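Local coordinates for oxalate--CoA ligase (PDB 5IE3), which is an AMP-binding ligase of the ANL superfamily, modelled here with adenosine monophosphate and oxalic acid bound near one another, at residues 290-295 / 306-311; 310-315 / 390-395; 329-334 / 401-406. All coordinates share one frame; numbering follows the deposited sequence.

Interaction 1. Residues 290-295 / 306-311. With AMP (adenosine monophosphate), chain C.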
loop_
_atom_site.group_PDB
_atom_site.type_symbol
_atom_site.label_atom_id
_atom_site.label_comp_id
_atom_site.label_asym_id
_atom_site.label_seq_id
_atom_site.Cartn_x
_atom_site.Cartn_y
_atom_site.Cartn_z
ATOM N N ALA A 290 -3.937 2.887 -6.657
ATOM C CA ALA A 290 -4.942 2.829 -7.735
ATOM C C ALA A 290 -5.073 4.242 -8.258
ATOM O O ALA A 290 -4.711 5.194 -7.560
ATOM C CB ALA A 290 -6.316 2.277 -7.227
ATOM N N SER A 291 -5.589 4.400 -9.472
ATOM C CA SER A 291 -5.602 5.722 -10.068
ATOM C C SER A 291 -6.412 6.739 -9.271
ATOM O O SER A 291 -7.556 6.454 -8.894
ATOM C CB SER A 291 -6.131 5.618 -11.486
ATOM O OG SER A 291 -6.028 6.867 -12.114
ATOM N N LEU A 292 -5.803 7.901 -8.992
ATOM C CA LEU A 292 -6.485 9.072 -8.417
ATOM C C LEU A 292 -7.113 9.916 -9.509
ATOM O O LEU A 292 -6.398 10.600 -10.244
ATOM C CB LEU A 292 -5.501 9.970 -7.627
ATOM C CG LEU A 292 -6.165 11.132 -6.849
ATOM C CD1 LEU A 292 -7.172 10.657 -5.806
ATOM C CD2 LEU A 292 -5.166 12.131 -6.245
ATOM N N ALA A 293 -8.441 9.883 -9.632
ATOM C CA ALA A 293 -9.078 10.719 -10.660
ATOM C C ALA A 293 -8.774 12.185 -10.351
ATOM O O ALA A 293 -8.751 12.583 -9.184
ATOM C CB ALA A 293 -10.591 10.496 -10.719
ATOM N N PRO A 294 -8.509 12.987 -11.390
ATOM C CA PRO A 294 -8.253 14.414 -11.166
ATOM C C PRO A 294 -9.337 15.105 -10.359
ATOM O O PRO A 294 -9.020 16.019 -9.574
ATOM C CB PRO A 294 -8.177 14.970 -12.581
ATOM C CG PRO A 294 -7.541 13.801 -13.349
ATOM C CD PRO A 294 -8.198 12.573 -12.773
ATOM N N VAL A 295 -10.587 14.667 -10.523
ATOM C CA VAL A 295 -11.695 15.340 -9.786
ATOM C C VAL A 295 -11.593 15.041 -8.269
ATOM O O VAL A 295 -11.901 15.896 -7.421
ATOM C CB VAL A 295 -13.093 14.943 -10.363
ATOM C CG1 VAL A 295 -13.467 13.513 -10.012
ATOM C CG2 VAL A 295 -14.205 15.938 -9.900
ATOM N N ALA A 306 -4.621 21.350 1.287
ATOM C CA ALA A 306 -3.239 20.890 1.216
ATOM C C ALA A 306 -2.978 20.265 -0.159
ATOM O O ALA A 306 -3.900 19.723 -0.751
ATOM C CB ALA A 306 -2.941 19.865 2.347
ATOM N N PRO A 307 -1.731 20.370 -0.666
ATOM C CA PRO A 307 -1.395 19.800 -1.983
ATOM C C PRO A 307 -1.534 18.280 -1.929
ATOM O O PRO A 307 -1.121 17.642 -0.944
ATOM C CB PRO A 307 0.059 20.242 -2.214
ATOM C CG PRO A 307 0.623 20.427 -0.803
ATOM C CD PRO A 307 -0.556 20.971 -0.002
ATOM N N VAL A 308 -2.135 17.713 -2.967
ATOM C CA VAL A 308 -2.358 16.268 -3.031
ATOM C C VAL A 308 -1.378 15.659 -4.036
ATOM O O VAL A 308 -1.423 15.976 -5.239
ATOM C CB VAL A 308 -3.809 15.920 -3.423
ATOM C CG1 VAL A 308 -3.929 14.428 -3.773
ATOM C CG2 VAL A 308 -4.813 16.311 -2.280
ATOM N N LEU A 309 -0.485 14.812 -3.529
ATOM C CA LEU A 309 0.616 14.230 -4.316
ATOM C C LEU A 309 0.358 12.764 -4.551
ATOM O O LEU A 309 0.337 11.956 -3.588
ATOM C CB LEU A 309 1.964 14.400 -3.584
ATOM C CG LEU A 309 2.193 15.799 -2.980
ATOM C CD1 LEU A 309 3.503 15.848 -2.256
ATOM C CD2 LEU A 309 2.135 16.922 -4.104
ATOM N N GLU A 310 0.215 12.416 -5.832
ATOM C CA GLU A 310 -0.039 11.030 -6.213
ATOM C C GLU A 310 1.272 10.279 -6.488
ATOM O O GLU A 310 2.190 10.816 -7.117
ATOM C CB GLU A 310 -0.928 10.965 -7.457
ATOM C CG GLU A 310 -1.388 9.536 -7.709
ATOM C CD GLU A 310 -2.337 9.375 -8.878
ATOM O OE1 GLU A 310 -2.512 10.336 -9.666
ATOM O OE2 GLU A 310 -2.888 8.253 -9.003
ATOM N N ALA A 311 1.335 9.046 -6.003
ATOM C CA ALA A 311 2.463 8.159 -6.242
ATOM C C ALA A 311 1.993 6.854 -6.893
ATOM O O ALA A 311 0.797 6.538 -6.915
ATOM C CB ALA A 311 3.228 7.858 -4.913
HETATM P P AMP C . -0.192 -4.603 -5.818
HETATM O O1P AMP C . 1.321 -4.689 -5.908
HETATM O O2P AMP C . -0.920 -5.863 -6.220
HETATM O O3P AMP C . -0.726 -3.989 -4.549
HETATM O "O5'" AMP C . -0.650 -3.617 -6.995
HETATM C "C5'" AMP C . 0.290 -2.881 -7.776
HETATM C "C4'" AMP C . -0.388 -2.292 -9.000
HETATM O "O4'" AMP C . -1.282 -1.216 -8.607
HETATM C "C3'" AMP C . 0.524 -1.618 -9.997
HETATM O "O3'" AMP C . 1.238 -2.547 -10.796
HETATM C "C2'" AMP C . -0.444 -0.739 -10.776
HETATM O "O2'" AMP C . -1.152 -1.533 -11.722
HETATM C "C1'" AMP C . -1.421 -0.314 -9.674
HETATM N N9 AMP C . -1.134 1.033 -9.159
HETATM C C8 AMP C . -0.353 1.362 -8.120
HETATM N N7 AMP C . -0.334 2.712 -7.924
HETATM C C5 AMP C . -1.159 3.243 -8.875
HETATM C C6 AMP C . -1.619 4.595 -9.269
HETATM N N6 AMP C . -1.204 5.674 -8.565
HETATM N N1 AMP C . -2.457 4.694 -10.331
HETATM C C2 AMP C . -2.886 3.610 -11.012
HETATM N N3 AMP C . -2.500 2.358 -10.714
HETATM C C4 AMP C . -1.666 2.133 -9.679
HETATM O O HOH W 1 -3.378 7.280 -6.325
HETATM O O HOH W 2 -4.116 9.905 -11.769
#
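Glu310 reaches out from its strand to meet the backbone of Leu292, and the main contact is made by a single carboxylate oxygen. OE2 of Glu310 accepts the N-H of Leu292, with N 2.9 Å from OE2 and the bond nearly straight at 163°. The donor sits well above the carboxylate plane, 47° out of it. OE2 also accepts a hydrogen bond from N6 of AMP, at 3.1 Å, and another from a water that also donates to Ala290 O. Three donors on one oxygen suit a carboxylate and should hold its rotation firmly. The chain gets there by running extended, with CG opposite the backbone N across the CA-CB bond (chi1 -170°). Leu292 lays its own CB against the acid group, 3.5 Å from CD of Glu310, while its CD2 methyl reaches over to Val308 on strand 308-314. There the two side chains cross obliquely and CD2 of Leu292 touches CG1 of Val308 at 3.6 Å. The N6 amino group is gripped a second time by Ala311 O, 2.7 Å from N6, and Ser291 N comes to 3.2 Å from C2 of the base. Leu297 of helix 294-304 packs on both Leu292 and Val308. This is the adenine pocket, lined by the loop that leads from strand 284-287 into helix 294-304 and by strand 308-314, the returning strand of the same beta-alpha-beta unit.

Interaction 2. Residues 310-315 / 390-395; sequences EAYAMT and FHTGDI. With AMP (adenosine monophosphate), chain C; OXD (oxalic acid), chain D.
Tyr312 and Asp394 come at each other from opposite directions and meet through the phenol: OH donates to OD2 of Asp394, 2.7 Å away. The proton arrives on the anti side of the carboxylate, a little out of its plane, and OD2 lies at the edge of the tyrosine ring, the two planes being 67° apart. OD2 also accepts a hydrogen bond from O3' of AMP at 2.7 Å, and OD1 one from O2' at 2.5 Å, so Asp394 holds both ribose hydroxyls while the Tyr312 hydroxyl shares OD2 with O3' and helps to fix the carboxylate. Thr392 adds to the tight part of the contact. Its OG1 accepts the backbone N-H of Asp394, N to OG1 3.0 Å, forming an ST turn, and is also bonded to Val363 O; its CG2 packs 3.7 Å from SD of Met314. The rest of the close packing is apolar and centres on Met314. The bend at chi3 (-59°) brings CE to 3.5 Å from Thr392 O; SD itself lies at the edge of the Phe390 ring, 5.2 Å from its centroid, a Met-aromatic contact. On the looser side, His391 and Ile395 point away from all this and are partly exposed, as is Gly393 at the corner between them. Thr315, at the end of segment 310-315, gives its N-H to O1P of AMP. The strands are not partners: the axes of 310-314 and 390-392 stay 10.5 Å apart at 115°, one in a mixed sheet and the other in an antiparallel one. Met321 of strand 319-323 lies against Tyr312 and Met314, Val363 of strand 361-366 also covers Tyr312, and Leu404 and Leu406 reach it from strand 404-409.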
loop_
_atom_site.group_PDB
_atom_site.type_symbol
_atom_site.label_atom_id
_atom_site.label_comp_id
_atom_site.label_asym_id
_atom_site.label_seq_id
_atom_site.Cartn_x
_atom_site.Cartn_y
_atom_site.Cartn_z
ATOM N N GLU A 310 0.215 12.416 -5.832
ATOM C CA GLU A 310 -0.039 11.030 -6.213
ATOM C C GLU A 310 1.272 10.279 -6.488
ATOM O O GLU A 310 2.190 10.816 -7.117
ATOM C CB GLU A 310 -0.928 10.965 -7.457
ATOM C CG GLU A 310 -1.388 9.536 -7.709
ATOM C CD GLU A 310 -2.337 9.375 -8.878
ATOM O OE1 GLU A 310 -2.512 10.336 -9.666
ATOM O OE2 GLU A 310 -2.888 8.253 -9.003
ATOM N N ALA A 311 1.335 9.046 -6.003
ATOM C CA ALA A 311 2.463 8.159 -6.242
ATOM C C ALA A 311 1.993 6.854 -6.893
ATOM O O ALA A 311 0.797 6.538 -6.915
ATOM C CB ALA A 311 3.228 7.858 -4.913
ATOM N N TYR A 312 2.963 6.116 -7.421
ATOM C CA TYR A 312 2.777 4.821 -8.082
ATOM C C TYR A 312 3.715 3.812 -7.379
ATOM O O TYR A 312 4.894 4.119 -7.136
ATOM C CB TYR A 312 3.093 4.975 -9.570
ATOM C CG TYR A 312 3.351 3.736 -10.389
ATOM C CD1 TYR A 312 2.400 2.702 -10.486
ATOM C CD2 TYR A 312 4.514 3.648 -11.160
ATOM C CE1 TYR A 312 2.656 1.574 -11.319
ATOM C CE2 TYR A 312 4.760 2.563 -11.979
ATOM C CZ TYR A 312 3.837 1.538 -12.064
ATOM O OH TYR A 312 4.137 0.474 -12.893
ATOM N N ALA A 313 3.174 2.635 -7.051
ATOM C CA ALA A 313 3.864 1.680 -6.188
ATOM C C ALA A 313 3.373 0.242 -6.418
ATOM O O ALA A 313 2.266 0.016 -6.943
ATOM C CB ALA A 313 3.680 2.077 -4.701
ATOM N N MET A 314 4.197 -0.733 -6.029
ATOM C CA MET A 314 3.759 -2.121 -6.105
ATOM C C MET A 314 4.595 -2.967 -5.154
ATOM O O MET A 314 5.696 -2.573 -4.714
ATOM C CB MET A 314 3.854 -2.673 -7.556
ATOM C CG MET A 314 5.282 -2.932 -8.060
ATOM S SD MET A 314 5.284 -3.103 -9.887
ATOM C CE MET A 314 4.162 -4.485 -10.177
ATOM N N THR A 315 4.054 -4.133 -4.850
ATOM C CA THR A 315 4.679 -5.021 -3.898
ATOM C C THR A 315 6.127 -5.344 -4.327
ATOM O O THR A 315 7.035 -5.288 -3.499
ATOM C CB THR A 315 3.870 -6.327 -3.731
ATOM O OG1 THR A 315 2.503 -6.000 -3.384
ATOM C CG2 THR A 315 4.490 -7.186 -2.632
ATOM N N PHE A 390 12.883 -5.053 -13.969
ATOM C CA PHE A 390 11.630 -5.735 -13.693
ATOM C C PHE A 390 10.473 -5.140 -14.529
ATOM O O PHE A 390 10.288 -3.917 -14.582
ATOM C CB PHE A 390 11.311 -5.658 -12.183
ATOM C CG PHE A 390 9.945 -6.176 -11.826
ATOM C CD1 PHE A 390 9.629 -7.530 -11.962
ATOM C CD2 PHE A 390 8.977 -5.303 -11.334
ATOM C CE1 PHE A 390 8.368 -8.016 -11.637
ATOM C CE2 PHE A 390 7.673 -5.775 -11.015
ATOM C CZ PHE A 390 7.379 -7.142 -11.171
ATOM N N HIS A 391 9.706 -6.029 -15.167
ATOM C CA HIS A 391 8.550 -5.652 -15.983
ATOM C C HIS A 391 7.295 -5.558 -15.105
ATOM O O HIS A 391 6.843 -6.565 -14.569
ATOM C CB HIS A 391 8.356 -6.670 -17.112
ATOM C CG HIS A 391 9.402 -6.566 -18.173
ATOM N ND1 HIS A 391 9.103 -6.247 -19.482
ATOM C CD2 HIS A 391 10.752 -6.663 -18.107
ATOM C CE1 HIS A 391 10.225 -6.161 -20.179
ATOM N NE2 HIS A 391 11.239 -6.415 -19.372
ATOM N N THR A 392 6.753 -4.354 -14.945
ATOM C CA THR A 392 5.653 -4.130 -13.990
ATOM C C THR A 392 4.302 -4.691 -14.426
ATOM O O THR A 392 3.425 -4.862 -13.593
ATOM C CB THR A 392 5.396 -2.628 -13.710
ATOM O OG1 THR A 392 4.981 -1.991 -14.928
ATOM C CG2 THR A 392 6.668 -1.962 -13.166
ATOM N N GLY A 393 4.122 -4.886 -15.728
ATOM C CA GLY A 393 2.830 -5.272 -16.261
ATOM C C GLY A 393 1.916 -4.072 -16.484
ATOM O O GLY A 393 0.766 -4.244 -16.850
ATOM N N ASP A 394 2.419 -2.861 -16.225
ATOM C CA ASP A 394 1.653 -1.627 -16.445
ATOM C C ASP A 394 2.091 -0.945 -17.721
ATOM O O ASP A 394 3.283 -0.861 -18.018
ATOM C CB ASP A 394 1.824 -0.645 -15.274
ATOM C CG ASP A 394 1.280 -1.194 -13.971
ATOM O OD1 ASP A 394 0.093 -1.661 -13.939
ATOM O OD2 ASP A 394 2.057 -1.211 -12.980
ATOM N N ILE A 395 1.108 -0.455 -18.465
ATOM C CA ILE A 395 1.334 0.383 -19.614
ATOM C C ILE A 395 1.215 1.857 -19.204
ATOM O O ILE A 395 0.233 2.272 -18.523
ATOM C CB ILE A 395 0.312 0.082 -20.746
ATOM C CG1 ILE A 395 0.417 -1.386 -21.177
ATOM C CG2 ILE A 395 0.503 1.059 -21.903
ATOM C CD1 ILE A 395 1.776 -1.726 -21.800
HETATM P P AMP C . -0.192 -4.603 -5.818
HETATM O O1P AMP C . 1.321 -4.689 -5.908
HETATM O O2P AMP C . -0.920 -5.863 -6.220
HETATM O O3P AMP C . -0.726 -3.989 -4.549
HETATM O "O5'" AMP C . -0.650 -3.617 -6.995
HETATM C "C5'" AMP C . 0.290 -2.881 -7.776
HETATM C "C4'" AMP C . -0.388 -2.292 -9.000
HETATM O "O4'" AMP C . -1.282 -1.216 -8.607
HETATM C "C3'" AMP C . 0.524 -1.618 -9.997
HETATM O "O3'" AMP C . 1.238 -2.547 -10.796
HETATM C "C2'" AMP C . -0.444 -0.739 -10.776
HETATM O "O2'" AMP C . -1.152 -1.533 -11.722
HETATM C "C1'" AMP C . -1.421 -0.314 -9.674
HETATM N N9 AMP C . -1.134 1.033 -9.159
HETATM C C8 AMP C . -0.353 1.362 -8.120
HETATM N N7 AMP C . -0.334 2.712 -7.924
HETATM C C5 AMP C . -1.159 3.243 -8.875
HETATM C C6 AMP C . -1.619 4.595 -9.269
HETATM N N6 AMP C . -1.204 5.674 -8.565
HETATM N N1 AMP C . -2.457 4.694 -10.331
HETATM C C2 AMP C . -2.886 3.610 -11.012
HETATM N N3 AMP C . -2.500 2.358 -10.714
HETATM C C4 AMP C . -1.666 2.133 -9.679
HETATM C C1 OXD D . 0.484 -1.253 -3.900
HETATM C C2 OXD D . 1.258 -0.133 -3.340
HETATM O O3 OXD D . 1.027 -2.401 -3.790
HETATM O O4 OXD D . 2.465 -0.443 -3.159
HETATM O O5 OXD D . -0.615 -0.988 -4.439
HETATM O O6 OXD D . 0.724 0.996 -3.077
#

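Interaction 3. Residues 329-334 / 401-406. With AMP (adenosine monophosphate), chain C.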
loop_
_atom_site.group_PDB
_atom_site.type_symbol
_atom_site.label_atom_id
_atom_site.label_comp_id
_atom_site.label_asym_id
_atom_site.label_seq_id
_atom_site.Cartn_x
_atom_site.Cartn_y
_atom_site.Cartn_z
ATOM N N GLU A 329 9.488 21.653 -4.941
ATOM C CA GLU A 329 10.444 21.051 -5.878
ATOM C C GLU A 329 9.912 21.008 -7.316
ATOM O O GLU A 329 10.693 20.986 -8.255
ATOM C CB GLU A 329 10.834 19.633 -5.415
ATOM C CG GLU A 329 11.581 19.585 -4.068
ATOM C CD GLU A 329 12.936 20.303 -4.104
ATOM O OE1 GLU A 329 13.614 20.276 -5.160
ATOM O OE2 GLU A 329 13.308 20.920 -3.075
ATOM N N GLY A 330 8.592 20.982 -7.495
ATOM C CA GLY A 330 8.006 20.912 -8.837
ATOM C C GLY A 330 6.497 20.787 -8.782
ATOM O O GLY A 330 5.933 20.610 -7.699
ATOM N N PRO A 331 5.827 20.916 -9.936
ATOM C CA PRO A 331 4.355 20.808 -9.962
ATOM C C PRO A 331 3.901 19.385 -9.690
ATOM O O PRO A 331 4.709 18.452 -9.837
ATOM C CB PRO A 331 3.986 21.225 -11.394
ATOM C CG PRO A 331 5.237 20.888 -12.206
ATOM C CD PRO A 331 6.390 21.182 -11.275
ATOM N N HIS A 332 2.636 19.209 -9.310
ATOM C CA HIS A 332 2.059 17.877 -9.301
ATOM C C HIS A 332 0.959 17.883 -10.345
ATOM O O HIS A 332 0.188 18.822 -10.426
ATOM C CB HIS A 332 1.548 17.445 -7.904
ATOM C CG HIS A 332 0.640 18.426 -7.228
ATOM N ND1 HIS A 332 1.101 19.580 -6.634
ATOM C CD2 HIS A 332 -0.699 18.409 -7.022
ATOM C CE1 HIS A 332 0.087 20.234 -6.096
ATOM N NE2 HIS A 332 -1.017 19.545 -6.320
ATOM N N LYS A 333 0.940 16.845 -11.168
ATOM C CA LYS A 333 0.082 16.785 -12.333
ATOM C C LYS A 333 -1.113 15.849 -12.126
ATOM O O LYS A 333 -0.923 14.665 -11.886
ATOM C CB LYS A 333 0.883 16.306 -13.553
ATOM C CG LYS A 333 2.014 17.236 -14.025
ATOM C CD LYS A 333 2.555 16.804 -15.391
ATOM C CE LYS A 333 3.704 17.737 -15.866
ATOM N NZ LYS A 333 4.092 17.493 -17.300
ATOM N N PRO A 334 -2.339 16.376 -12.248
ATOM C CA PRO A 334 -3.506 15.483 -12.223
ATOM C C PRO A 334 -3.368 14.456 -13.342
ATOM O O PRO A 334 -2.838 14.796 -14.414
ATOM C CB PRO A 334 -4.704 16.432 -12.455
ATOM C CG PRO A 334 -4.195 17.800 -12.039
ATOM C CD PRO A 334 -2.720 17.790 -12.447
ATOM N N ASP A 401 8.243 16.374 -19.513
ATOM C CA ASP A 401 8.823 16.736 -18.209
ATOM C C ASP A 401 9.331 15.525 -17.437
ATOM O O ASP A 401 9.863 15.677 -16.333
ATOM C CB ASP A 401 7.794 17.478 -17.357
ATOM C CG ASP A 401 7.396 18.822 -17.968
ATOM O OD1 ASP A 401 8.296 19.525 -18.498
ATOM O OD2 ASP A 401 6.189 19.153 -17.951
ATOM N N GLY A 402 9.133 14.326 -17.986
ATOM C CA GLY A 402 9.586 13.113 -17.324
ATOM C C GLY A 402 8.590 12.594 -16.289
ATOM O O GLY A 402 8.942 11.763 -15.433
ATOM N N TYR A 403 7.357 13.108 -16.345
ATOM C CA TYR A 403 6.288 12.630 -15.471
ATOM C C TYR A 403 5.598 11.434 -16.104
ATOM O O TYR A 403 5.281 11.459 -17.294
ATOM C CB TYR A 403 5.251 13.717 -15.204
ATOM C CG TYR A 403 5.651 14.766 -14.185
ATOM C CD1 TYR A 403 4.840 15.026 -13.068
ATOM C CD2 TYR A 403 6.802 15.525 -14.356
ATOM C CE1 TYR A 403 5.178 16.020 -12.141
ATOM C CE2 TYR A 403 7.149 16.513 -13.453
ATOM C CZ TYR A 403 6.326 16.772 -12.347
ATOM O OH TYR A 403 6.684 17.735 -11.427
ATOM N N LEU A 404 5.374 10.390 -15.309
ATOM C CA LEU A 404 4.742 9.173 -15.792
ATOM C C LEU A 404 3.213 9.294 -15.786
ATOM O O LEU A 404 2.623 9.765 -14.803
ATOM C CB LEU A 404 5.176 7.984 -14.917
ATOM C CG LEU A 404 4.576 6.619 -15.203
ATOM C CD1 LEU A 404 4.906 6.173 -16.644
ATOM C CD2 LEU A 404 5.136 5.595 -14.197
ATOM N N HIS A 405 2.589 8.864 -16.879
ATOM C CA HIS A 405 1.139 8.761 -16.970
ATOM C C HIS A 405 0.794 7.292 -17.207
ATOM O O HIS A 405 1.281 6.684 -18.175
ATOM C CB HIS A 405 0.579 9.639 -18.115
ATOM C CG HIS A 405 0.953 11.091 -18.007
ATOM N ND1 HIS A 405 0.025 12.085 -17.749
ATOM C CD2 HIS A 405 2.148 11.717 -18.122
ATOM C CE1 HIS A 405 0.635 13.258 -17.716
ATOM N NE2 HIS A 405 1.926 13.061 -17.943
ATOM N N LEU A 406 -0.017 6.723 -16.326
ATOM C CA LEU A 406 -0.400 5.326 -16.450
ATOM C C LEU A 406 -1.643 5.178 -17.312
ATOM O O LEU A 406 -2.600 5.955 -17.197
ATOM C CB LEU A 406 -0.644 4.716 -15.073
ATOM C CG LEU A 406 0.635 4.647 -14.225
ATOM C CD1 LEU A 406 0.261 4.249 -12.793
ATOM C CD2 LEU A 406 1.648 3.689 -14.827
HETATM P P AMP C . -0.192 -4.603 -5.818
HETATM O O1P AMP C . 1.321 -4.689 -5.908
HETATM O O2P AMP C . -0.920 -5.863 -6.220
HETATM O O3P AMP C . -0.726 -3.989 -4.549
HETATM O "O5'" AMP C . -0.650 -3.617 -6.995
HETATM C "C5'" AMP C . 0.290 -2.881 -7.776
HETATM C "C4'" AMP C . -0.388 -2.292 -9.000
HETATM O "O4'" AMP C . -1.282 -1.216 -8.607
HETATM C "C3'" AMP C . 0.524 -1.618 -9.997
HETATM O "O3'" AMP C . 1.238 -2.547 -10.796
HETATM C "C2'" AMP C . -0.444 -0.739 -10.776
HETATM O "O2'" AMP C . -1.152 -1.533 -11.722
HETATM C "C1'" AMP C . -1.421 -0.314 -9.674
HETATM N N9 AMP C . -1.134 1.033 -9.159
HETATM C C8 AMP C . -0.353 1.362 -8.120
HETATM N N7 AMP C . -0.334 2.712 -7.924
HETATM C C5 AMP C . -1.159 3.243 -8.875
HETATM C C6 AMP C . -1.619 4.595 -9.269
HETATM N N6 AMP C . -1.204 5.674 -8.565
HETATM N N1 AMP C . -2.457 4.694 -10.331
HETATM C C2 AMP C . -2.886 3.610 -11.012
HETATM N N3 AMP C . -2.500 2.358 -10.714
HETATM C C4 AMP C . -1.666 2.133 -9.679
#
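Lys333 and Asp401 form a salt bridge: NZ lies 2.8 Å from OD2, which accepts through its anti lone pair, the one facing away from the other carboxylate oxygen. NZ has a second acid partner in Asp399, just before the segment, and this pair of carboxylates would be expected to keep the lysine protonated. The other strong bond runs from Tyr403 to the backbone: OH donates to Pro331 O at 2.6 Å, meeting the carbonyl at a C=O...donor angle of 140° and tilted 23° from its plane. That oxygen sits at the edge of the tyrosine ring, so the phenol is tied end-on to the loop while a face of the ring is left to the lysine. Lys333 lies extended across that face. Its CE stands over the middle of the Tyr403 ring, 4.0 Å from the centroid, as a CH-pi contact, and CD comes to 3.7 Å from CD1 of the ring. The ammonium has already passed the centre, with NZ 4.8 Å from the same centroid in an off-centre cation-pi contact, on its way to Asp401. Farther out, the Pro331 ring lies aslant at the hydroxyl end, its CD 3.5 Å from OH of Tyr403. Pro331 and Asp401 are exposed, whereas Tyr403 is buried. Asn324 and Pro325 pack on the tyrosine as well, and OD1 of Asn324 receives the N-H of Lys333. The whole contact fastens the loop between strands 319-323 and 339-340 to the turn that leads into strand 404-409. That strand pairs with 394-398, directs Leu404 onto Tyr312 and strand 344-348, and places CD1 of Leu406 3.7 Å from C2 of the adenine.

In the fold
All three contacts border the AMP. The centres of interactions 1 and 2 are about 16 Å apart, those of interactions 2 and 3 about 15 Å, and those of interactions 1 and 3 about 11 Å. Interactions 1 and 2 share strand 308-314, which runs along the nucleotide from the N6 end of the base towards the phosphate. Interactions 2 and 3 use neighbouring antiparallel strands, 394-398 and 404-409, and alternate along the chain. Interaction 1 closes before interaction 3 opens, yet they touch: His332 packs on Leu309, and Pro334 on Pro294. Interactions 2 and 3 tie the mixed-sheet region to the antiparallel sheet, while interaction 1 stays within the beta-alpha-beta unit.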